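Local coordinates for protein aminotransferase AspB (Helicobacter pylori 26695, PDB 3EZS) that probably transfers amino groups between amino acids and keto acids with the help of pyridoxal 5'-phosphate, as a homodimeric member of the class I and II aminotransferases, at residues 319-322 with 323-326; 367-370 with 371-374; 96-99 with 100-103. One frame throughout, in Å; residues are numbered along the deposited sequence.

Interaction 1 of 3, residues 319-322 with 323-326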
ATOM      1  N   GLY A 319      12.837  33.081  -5.556  1.00 40.77           N
ATOM      2  CA  GLY A 319      11.546  32.408  -5.351  1.00 39.80           C
ATOM      3  C   GLY A 319      10.922  32.595  -3.973  1.00 41.11           C
ATOM      4  O   GLY A 319       9.704  32.857  -3.853  1.00 38.81           O
ATOM      5  N   GLU A 320      11.745  32.454  -2.931  1.00 40.36           N
ATOM      6  CA  GLU A 320      11.274  32.596  -1.554  1.00 40.53           C
ATOM      7  C   GLU A 320      10.733  33.992  -1.289  1.00 40.24           C
ATOM      8  O   GLU A 320       9.619  34.155  -0.794  1.00 39.96           O
ATOM      9  CB  GLU A 320      12.383  32.258  -0.550  1.00 40.99           C
ATOM     10  CG  GLU A 320      12.664  30.752  -0.358  1.00 38.71           C
ATOM     11  CD  GLU A 320      13.538  30.507   0.879  1.00 43.75           C
ATOM     12  OE1 GLU A 320      14.715  30.945   0.883  1.00 44.22           O
ATOM     13  OE2 GLU A 320      13.036  29.887   1.852  1.00 43.30           O
ATOM     14  N   ASN A 321      11.527  34.997  -1.632  1.00 39.33           N
ATOM     15  CA  ASN A 321      11.115  36.375  -1.483  1.00 39.95           C
ATOM     16  C   ASN A 321       9.889  36.755  -2.306  1.00 39.54           C
ATOM     17  O   ASN A 321       9.046  37.532  -1.831  1.00 38.75           O
ATOM     18  CB  ASN A 321      12.277  37.309  -1.827  1.00 41.67           C
ATOM     19  CG  ASN A 321      13.383  37.265  -0.783  1.00 45.37           C
ATOM     20  OD1 ASN A 321      13.232  36.654   0.284  1.00 50.53           O
ATOM     21  ND2 ASN A 321      14.490  37.925  -1.076  1.00 46.62           N
ATOM     22  N   PHE A 322       9.799  36.230  -3.526  1.00 37.04           N
ATOM     23  CA  PHE A 322       8.664  36.504  -4.402  1.00 38.45           C
ATOM     24  C   PHE A 322       7.400  35.890  -3.805  1.00 37.72           C
ATOM     25  O   PHE A 322       6.343  36.499  -3.834  1.00 34.45           O
ATOM     26  CB  PHE A 322       8.931  35.942  -5.809  1.00 37.69           C
ATOM     27  CG  PHE A 322       7.891  36.315  -6.836  1.00 37.01           C
ATOM     28  CD1 PHE A 322       7.976  37.508  -7.526  1.00 36.77           C
ATOM     29  CD2 PHE A 322       6.850  35.454  -7.140  1.00 38.70           C
ATOM     30  CE1 PHE A 322       7.021  37.853  -8.479  1.00 37.41           C
ATOM     31  CE2 PHE A 322       5.909  35.779  -8.100  1.00 40.33           C
ATOM     32  CZ  PHE A 322       5.988  36.997  -8.764  1.00 39.99           C
ATOM     33  N   ALA A 323       7.523  34.681  -3.266  1.00 37.65           N
ATOM     34  CA  ALA A 323       6.380  33.998  -2.646  1.00 38.27           C
ATOM     35  C   ALA A 323       5.844  34.806  -1.471  1.00 39.46           C
ATOM     36  O   ALA A 323       4.638  34.936  -1.346  1.00 40.45           O
ATOM     37  CB  ALA A 323       6.741  32.571  -2.186  1.00 34.63           C
ATOM     38  N   LYS A 324       6.750  35.329  -0.633  1.00 40.39           N
ATOM     39  CA  LYS A 324       6.403  36.126   0.551  1.00 42.54           C
ATOM     40  C   LYS A 324       5.680  37.390   0.173  1.00 41.91           C
ATOM     41  O   LYS A 324       4.642  37.692   0.746  1.00 42.11           O
ATOM     42  CB  LYS A 324       7.653  36.470   1.397  1.00 43.08           C
ATOM     43  CG  LYS A 324       7.982  35.467   2.513  1.00 45.76           C
ATOM     44  CD  LYS A 324       9.482  35.378   2.879  1.00 46.00           C
ATOM     45  CE  LYS A 324      10.188  36.701   3.116  1.00 51.59           C
ATOM     46  NZ  LYS A 324      11.679  36.524   3.202  1.00 51.92           N
ATOM     47  N   THR A 325       6.252  38.130  -0.774  1.00 41.18           N
ATOM     48  CA  THR A 325       5.667  39.375  -1.263  1.00 40.75           C
ATOM     49  C   THR A 325       4.272  39.166  -1.848  1.00 40.49           C
ATOM     50  O   THR A 325       3.340  39.915  -1.523  1.00 39.22           O
ATOM     51  CB  THR A 325       6.560  40.050  -2.348  1.00 40.04           C
ATOM     52  OG1 THR A 325       7.850  40.299  -1.796  1.00 44.61           O
ATOM     53  CG2 THR A 325       5.959  41.396  -2.807  1.00 41.92           C
ATOM     54  N   LEU A 326       4.124  38.151  -2.699  1.00 38.56           N
ATOM     55  CA  LEU A 326       2.840  37.899  -3.335  0.50 38.48           C
ATOM     56  C   LEU A 326       1.760  37.503  -2.307  1.00 38.56           C
ATOM     57  O   LEU A 326       0.619  37.941  -2.398  1.00 36.96           O
ATOM     58  CB  LEU A 326       3.007  36.827  -4.420  0.50 37.79           C
ATOM     59  CG  LEU A 326       1.849  36.593  -5.385  0.50 34.34           C
ATOM     60  CD1 LEU A 326       1.595  37.791  -6.268  0.50 23.06           C
ATOM     61  CD2 LEU A 326       2.148  35.373  -6.226  0.50 36.90           C
TER

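Interaction 2 of 3, residues 367-370 with 371-374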
ATOM      1  N   ILE A 367      -2.015  39.525 -12.027  1.00 39.68           N
ATOM      2  CA  ILE A 367      -1.482  40.137 -10.828  1.00 39.50           C
ATOM      3  C   ILE A 367      -0.040  39.678 -10.625  1.00 39.42           C
ATOM      4  O   ILE A 367       0.865  40.496 -10.420  1.00 37.28           O
ATOM      5  CB  ILE A 367      -2.348  39.786  -9.604  1.00 37.31           C
ATOM      6  CG1 ILE A 367      -3.698  40.500  -9.695  1.00 40.18           C
ATOM      7  CG2 ILE A 367      -1.679  40.236  -8.324  1.00 44.55           C
ATOM      8  CD1 ILE A 367      -4.717  40.066  -8.637  1.00 39.62           C
ATOM      9  N   ILE A 368       0.163  38.369 -10.710  1.00 39.25           N
ATOM     10  CA  ILE A 368       1.491  37.803 -10.584  1.00 38.80           C
ATOM     11  C   ILE A 368       2.458  38.492 -11.551  1.00 39.52           C
ATOM     12  O   ILE A 368       3.546  38.905 -11.143  1.00 38.39           O
ATOM     13  CB  ILE A 368       1.471  36.280 -10.821  1.00 39.34           C
ATOM     14  CG1 ILE A 368       0.812  35.571  -9.629  1.00 40.68           C
ATOM     15  CG2 ILE A 368       2.919  35.715 -11.023  1.00 38.19           C
ATOM     16  CD1 ILE A 368       0.552  34.017  -9.826  1.00 38.64           C
ATOM     17  N   GLU A 369       2.047  38.641 -12.817  1.00 40.02           N
ATOM     18  CA  GLU A 369       2.895  39.266 -13.830  1.00 39.38           C
ATOM     19  C   GLU A 369       3.258  40.703 -13.463  1.00 40.95           C
ATOM     20  O   GLU A 369       4.407  41.095 -13.655  1.00 41.98           O
ATOM     21  CB  GLU A 369       2.262  39.172 -15.231  1.00 37.95           C
ATOM     22  CG  GLU A 369       3.084  39.817 -16.397  1.00 40.97           C
ATOM     23  CD  GLU A 369       4.421  39.117 -16.706  1.00 43.33           C
ATOM     24  OE1 GLU A 369       4.812  38.175 -15.997  1.00 38.46           O
ATOM     25  OE2 GLU A 369       5.091  39.503 -17.687  1.00 48.70           O
ATOM     26  N   THR A 370       2.311  41.475 -12.912  1.00 40.54           N
ATOM     27  CA  THR A 370       2.611  42.850 -12.489  1.00 41.73           C
ATOM     28  C   THR A 370       3.733  42.893 -11.433  1.00 41.41           C
ATOM     29  O   THR A 370       4.509  43.825 -11.413  1.00 40.01           O
ATOM     30  CB  THR A 370       1.376  43.618 -11.930  1.00 42.55           C
ATOM     31  OG1 THR A 370       0.916  42.987 -10.731  1.00 46.14           O
ATOM     32  CG2 THR A 370       0.215  43.696 -12.958  1.00 40.43           C
ATOM     33  N   TYR A 371       3.827  41.891 -10.559  1.00 42.69           N
ATOM     34  CA  TYR A 371       4.907  41.873  -9.542  1.00 44.22           C
ATOM     35  C   TYR A 371       6.265  41.469 -10.109  1.00 47.22           C
ATOM     36  O   TYR A 371       7.315  41.801  -9.555  1.00 47.59           O
ATOM     37  CB  TYR A 371       4.556  40.941  -8.374  1.00 42.70           C
ATOM     38  CG  TYR A 371       3.603  41.572  -7.391  1.00 41.35           C
ATOM     39  CD1 TYR A 371       2.247  41.590  -7.630  1.00 42.84           C
ATOM     40  CD2 TYR A 371       4.076  42.173  -6.227  1.00 41.81           C
ATOM     41  CE1 TYR A 371       1.364  42.190  -6.726  1.00 44.49           C
ATOM     42  CE2 TYR A 371       3.215  42.767  -5.322  1.00 41.98           C
ATOM     43  CZ  TYR A 371       1.861  42.774  -5.579  1.00 38.43           C
ATOM     44  OH  TYR A 371       1.011  43.359  -4.689  1.00 40.83           O
ATOM     45  N   ARG A 372       6.226  40.773 -11.229  1.00 49.87           N
ATOM     46  CA  ARG A 372       7.405  40.220 -11.851  1.00 54.11           C
ATOM     47  C   ARG A 372       7.985  41.156 -12.885  1.00 58.27           C
ATOM     48  O   ARG A 372       9.197  41.338 -12.949  1.00 59.27           O
ATOM     49  CB  ARG A 372       6.988  38.909 -12.517  1.00 53.80           C
ATOM     50  CG  ARG A 372       8.091  37.942 -12.776  1.00 59.01           C
ATOM     51  CD  ARG A 372       7.531  36.656 -13.343  1.00 54.89           C
ATOM     52  NE  ARG A 372       7.098  36.867 -14.708  1.00 59.27           N
ATOM     53  CZ  ARG A 372       7.829  36.622 -15.790  1.00 54.38           C
ATOM     54  NH1 ARG A 372       9.042  36.086 -15.700  1.00 50.71           N
ATOM     55  NH2 ARG A 372       7.318  36.887 -16.988  1.00 56.58           N
ATOM     56  N   GLU A 373       7.118  41.774 -13.683  1.00 63.55           N
ATOM     57  CA  GLU A 373       7.570  42.625 -14.790  1.00 66.48           C
ATOM     58  C   GLU A 373       8.393  43.829 -14.340  1.00 69.10           C
ATOM     59  O   GLU A 373       8.250  44.308 -13.205  1.00 70.12           O
ATOM     60  CB  GLU A 373       6.379  43.075 -15.652  1.00 66.59           C
ATOM     61  CG  GLU A 373       5.442  44.102 -14.992  1.00 66.15           C
ATOM     62  CD  GLU A 373       4.133  44.268 -15.752  1.00 66.18           C
ATOM     63  OE1 GLU A 373       3.974  43.640 -16.819  1.00 66.55           O
ATOM     64  OE2 GLU A 373       3.253  45.012 -15.276  1.00 66.97           O
ATOM     65  N   ASN A 374       9.247  44.299 -15.253  1.00 71.27           N
ATOM     66  CA  ASN A 374      10.122  45.452 -15.029  1.00 73.15           C
ATOM     67  C   ASN A 374       9.356  46.777 -14.852  1.00 73.48           C
ATOM     68  O   ASN A 374       8.541  47.159 -15.695  1.00 72.99           O
ATOM     69  CB  ASN A 374      11.124  45.575 -16.191  1.00 72.85           C
TER
HETATM   70  O   HOH W   1       4.433  42.042 -18.822  1.00 52.39           O

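Interaction 3 of 3, residues 96-99 with 100-103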
ATOM      1  N   PHE A  96       8.196   4.503  -5.036  1.00 42.63           N
ATOM      2  CA  PHE A  96       8.923   4.339  -3.803  1.00 40.66           C
ATOM      3  C   PHE A  96       9.526   2.950  -3.647  1.00 41.47           C
ATOM      4  O   PHE A  96      10.678   2.822  -3.228  1.00 42.67           O
ATOM      5  CB  PHE A  96       8.040   4.627  -2.591  1.00 40.18           C
ATOM      6  CG  PHE A  96       8.774   4.448  -1.284  1.00 40.60           C
ATOM      7  CD1 PHE A  96       9.707   5.386  -0.877  1.00 42.26           C
ATOM      8  CD2 PHE A  96       8.593   3.321  -0.512  1.00 39.70           C
ATOM      9  CE1 PHE A  96      10.409   5.227   0.292  1.00 40.68           C
ATOM     10  CE2 PHE A  96       9.295   3.157   0.659  1.00 39.29           C
ATOM     11  CZ  PHE A  96      10.204   4.116   1.062  1.00 43.26           C
ATOM     12  N   ASN A  97       8.755   1.909  -3.955  1.00 42.07           N
ATOM     13  CA  ASN A  97       9.236   0.541  -3.699  1.00 40.93           C
ATOM     14  C   ASN A  97       9.871  -0.185  -4.857  1.00 39.62           C
ATOM     15  O   ASN A  97      10.588  -1.158  -4.628  1.00 41.72           O
ATOM     16  CB  ASN A  97       8.151  -0.337  -3.016  1.00 40.56           C
ATOM     17  CG  ASN A  97       6.998  -0.686  -3.936  1.00 42.65           C
ATOM     18  OD1 ASN A  97       7.209  -1.158  -5.044  1.00 43.04           O
ATOM     19  ND2 ASN A  97       5.766  -0.456  -3.472  1.00 35.83           N
ATOM     20  N   PHE A  98       9.647   0.243  -6.087  1.00 40.06           N
ATOM     21  CA  PHE A  98      10.246  -0.494  -7.205  1.00 42.20           C
ATOM     22  C   PHE A  98      11.784  -0.503  -7.109  1.00 41.91           C
ATOM     23  O   PHE A  98      12.405  -1.541  -7.299  1.00 39.59           O
ATOM     24  CB  PHE A  98       9.775   0.010  -8.579  1.00 42.73           C
ATOM     25  CG  PHE A  98      10.213  -0.872  -9.725  1.00 46.22           C
ATOM     26  CD1 PHE A  98       9.524  -2.051 -10.008  1.00 46.27           C
ATOM     27  CD2 PHE A  98      11.309  -0.539 -10.511  1.00 45.15           C
ATOM     28  CE1 PHE A  98       9.914  -2.871 -11.037  1.00 46.83           C
ATOM     29  CE2 PHE A  98      11.716  -1.381 -11.554  1.00 40.85           C
ATOM     30  CZ  PHE A  98      11.015  -2.539 -11.815  1.00 46.85           C
ATOM     31  N   PRO A  99      12.400   0.654  -6.813  1.00 41.84           N
ATOM     32  CA  PRO A  99      13.872   0.615  -6.686  1.00 41.88           C
ATOM     33  C   PRO A  99      14.396  -0.352  -5.606  1.00 42.78           C
ATOM     34  O   PRO A  99      15.419  -0.989  -5.836  1.00 42.60           O
ATOM     35  CB  PRO A  99      14.231   2.066  -6.354  1.00 41.87           C
ATOM     36  CG  PRO A  99      13.036   2.897  -6.897  1.00 41.02           C
ATOM     37  CD  PRO A  99      11.860   2.013  -6.614  1.00 41.36           C
ATOM     38  N   SER A 100      13.719  -0.468  -4.454  1.00 42.53           N
ATOM     39  CA  SER A 100      14.162  -1.423  -3.428  1.00 44.49           C
ATOM     40  C   SER A 100      13.985  -2.857  -3.938  1.00 44.06           C
ATOM     41  O   SER A 100      14.741  -3.749  -3.572  1.00 45.13           O
ATOM     42  CB  SER A 100      13.456  -1.229  -2.063  1.00 44.17           C
ATOM     43  OG  SER A 100      12.075  -1.554  -2.097  1.00 51.22           O
ATOM     44  N   PHE A 101      12.980  -3.085  -4.770  1.00 42.57           N
ATOM     45  CA  PHE A 101      12.825  -4.387  -5.385  1.00 42.78           C
ATOM     46  C   PHE A 101      13.978  -4.683  -6.362  1.00 42.51           C
ATOM     47  O   PHE A 101      14.684  -5.665  -6.181  1.00 40.57           O
ATOM     48  CB  PHE A 101      11.472  -4.509  -6.084  1.00 43.23           C
ATOM     49  CG  PHE A 101      11.451  -5.550  -7.178  1.00 47.48           C
ATOM     50  CD1 PHE A 101      11.429  -6.906  -6.872  1.00 50.54           C
ATOM     51  CD2 PHE A 101      11.470  -5.165  -8.519  1.00 49.95           C
ATOM     52  CE1 PHE A 101      11.433  -7.860  -7.894  1.00 50.82           C
ATOM     53  CE2 PHE A 101      11.472  -6.111  -9.535  1.00 45.58           C
ATOM     54  CZ  PHE A 101      11.446  -7.455  -9.221  1.00 48.39           C
ATOM     55  N   VAL A 102      14.174  -3.823  -7.368  1.00 43.65           N
ATOM     56  CA  VAL A 102      15.182  -4.076  -8.408  1.00 44.75           C
ATOM     57  C   VAL A 102      16.612  -4.035  -7.929  1.00 43.44           C
ATOM     58  O   VAL A 102      17.434  -4.798  -8.426  1.00 45.05           O
ATOM     59  CB  VAL A 102      15.080  -3.129  -9.656  1.00 44.39           C
ATOM     60  CG1 VAL A 102      13.855  -3.423 -10.414  1.00 48.79           C
ATOM     61  CG2 VAL A 102      15.153  -1.670  -9.270  1.00 42.85           C
ATOM     62  N   LEU A 103      16.901  -3.179  -6.953  1.00 41.43           N
ATOM     63  CA  LEU A 103      18.266  -3.049  -6.436  1.00 41.17           C
ATOM     64  C   LEU A 103      18.460  -3.817  -5.129  1.00 40.81           C
ATOM     65  O   LEU A 103      19.455  -3.636  -4.452  1.00 39.63           O
ATOM     66  CB  LEU A 103      18.621  -1.557  -6.273  1.00 40.53           C
ATOM     67  CG  LEU A 103      18.387  -0.677  -7.519  1.00 40.54           C
ATOM     68  CD1 LEU A 103      18.652   0.815  -7.262  1.00 39.52           C
ATOM     69  CD2 LEU A 103      19.222  -1.157  -8.702  1.00 39.84           C
TER

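Interaction 1 of 3, residues 319-322 with 323-326
K324 turns back over the helical turn that precedes it and comes to lie beside N321, both side chains pointing the same way. Its CB rests against the carbonyl oxygens of E320 and N321, and CG and CD pass alongside O of E320, each about 3.9 Å from that oxygen. A bend at chi3 (49°) then swings the chain around, so that NZ reaches OD1 of N321 at 3.3 Å, a weak hydrogen bond. A long, flexible lysine suits this partly exposed edge, where the side chain also touches L15 of helix 8-16.

The next residue, T325, donates through OG1 to O of N321, one turn back, at 3.0 Å. The backbone N of T325 bonds to the same oxygen from the opposite face of the carbonyl plane, so one acceptor is gripped twice by one residue. On the side facing helix 358-372, CE2 of F322 meets CD2 of L326 at 4.2 Å, and both side chains pack on I368 of that helix. A323, small enough for a close approach, faces L15. Apolar residues on the covered sides and polar ones at the solvent edge are the pattern of an amphipathic alpha-helix, here the first turns of helix 319-330.

Interaction 2 of 3, residues 367-370 with 371-374
With chi1 at 180°, CG of E369 lies anti to its backbone nitrogen, and a bend at chi2 (66°) turns the carboxylate along the helix toward R372, whose own chain runs extended to CD and then bends at chi3 (72°) to present the side of its guanidinium. NE and NH2 of R372 converge on the single oxygen OE1 of E369, NE at 2.9 Å and NH2 at 3.0 Å. OE1 lies in the guanidinium plane, at its edge. NH2 uses the syn lone pair, whereas NE, though also on the syn side, is tilted out of the carboxylate plane. This i to i+3 salt bridge is largely covered, with F300 packed on both side chains, and each partner has further support: OE2 of E369 accepts from the backbone N of K301, NH1 of R372 donates to O of P315, and NH2 reaches O of K301. The long arginine thus joins the last turn of helix 358-372 to the segment after helix 280-299 and to strand 311-315.

E373 is the first residue to leave helical geometry, yet its N still donates to O of E369 at 2.8 Å, in line with the carbonyl. Its side chain crosses that of E369 at about a right angle, OE1 of E373 standing 4.4 Å from OE2 of E369. A water donates to both oxygens, which would soften the repulsion between the like charges.

Around the other side of the helix, O of I367 accepts from N of Y371 and lies at the edge of the tyrosine ring. CG2 of I367 packs against CE1 of Y371 at 4.0 Å, while the phenol OH makes a hydrogen bond with E330 of helix 319-330.

Interaction 3 of 3, residues 96-99 with 100-103
Proline sits inside a helix here: P99 has no N-H to give to the turn before it, and helix 92-102 kinks at this point. Its carbonyl works normally and accepts from N of L103 at 2.9 Å, as does that of F98, whose O meets N of V102 in a nearly straight bond (171°). The proline ring, having no polar group to satisfy, fits the apolar surface formed by L157, I111 and A124.

Directly after the proline, S100 directs its hydroxyl back at the helix. Its OG lies between the backbone N and the carbonyl carbon (chi1 68°), from where it donates to O of N97 at 3.0 Å. Serine suits this buried place because its short hydroxyl is satisfied by a carbonyl of its own helix. That same oxygen also takes the N-H of F101 almost head-on, at 3.1 Å. S100 also packs on F127 of the second subunit. The amide of N97 is occupied as well: OD1 accepts from OH of Y253, and ND2 donates to E93 one turn earlier.

On the side facing Y253, the aromatic side chains of F98 and F101 gather. The two rings meet obliquely, their centroids 5.5 Å apart and planes at 52°, and CE1 of F98 touches CD2 of F101 at 3.7 Å. F98 also meets the Y253 ring edge-to-face. V102 lies one turn beyond F98, with its CG2 close to O of F98 and O of P99. Bulky, flat residues suit this buried place because they fill the space between helices 92-102 and 247-257. With F96 resting on L260 and F101 on M2 of the second subunit, the arrangement is that of a proline-kinked helix at the dimer interface, lying against the large mixed sheet of the fold type I PLP-dependent enzymes.

How the interactions relate
From the N terminus, interaction 3 comes first, at the end of helix 92-102, which packs on the large mixed sheet and meets the second subunit. Interaction 1 follows at the start of helix 319-330, just after strand 311-315, and interaction 2 ends helix 358-372 near the C terminus. Each spans a single continuous run of chain, closing no long loop, and the three come in series without nesting or crossing. Interactions 1 and 2 touch, with F322 and T325 both packing on Y371, so helices 319-330 and 358-372 are held together beside the small antiparallel sheet. Interaction 3 stands apart, its centre about 37 Å from that of interaction 1 and 44 Å from that of interaction 2.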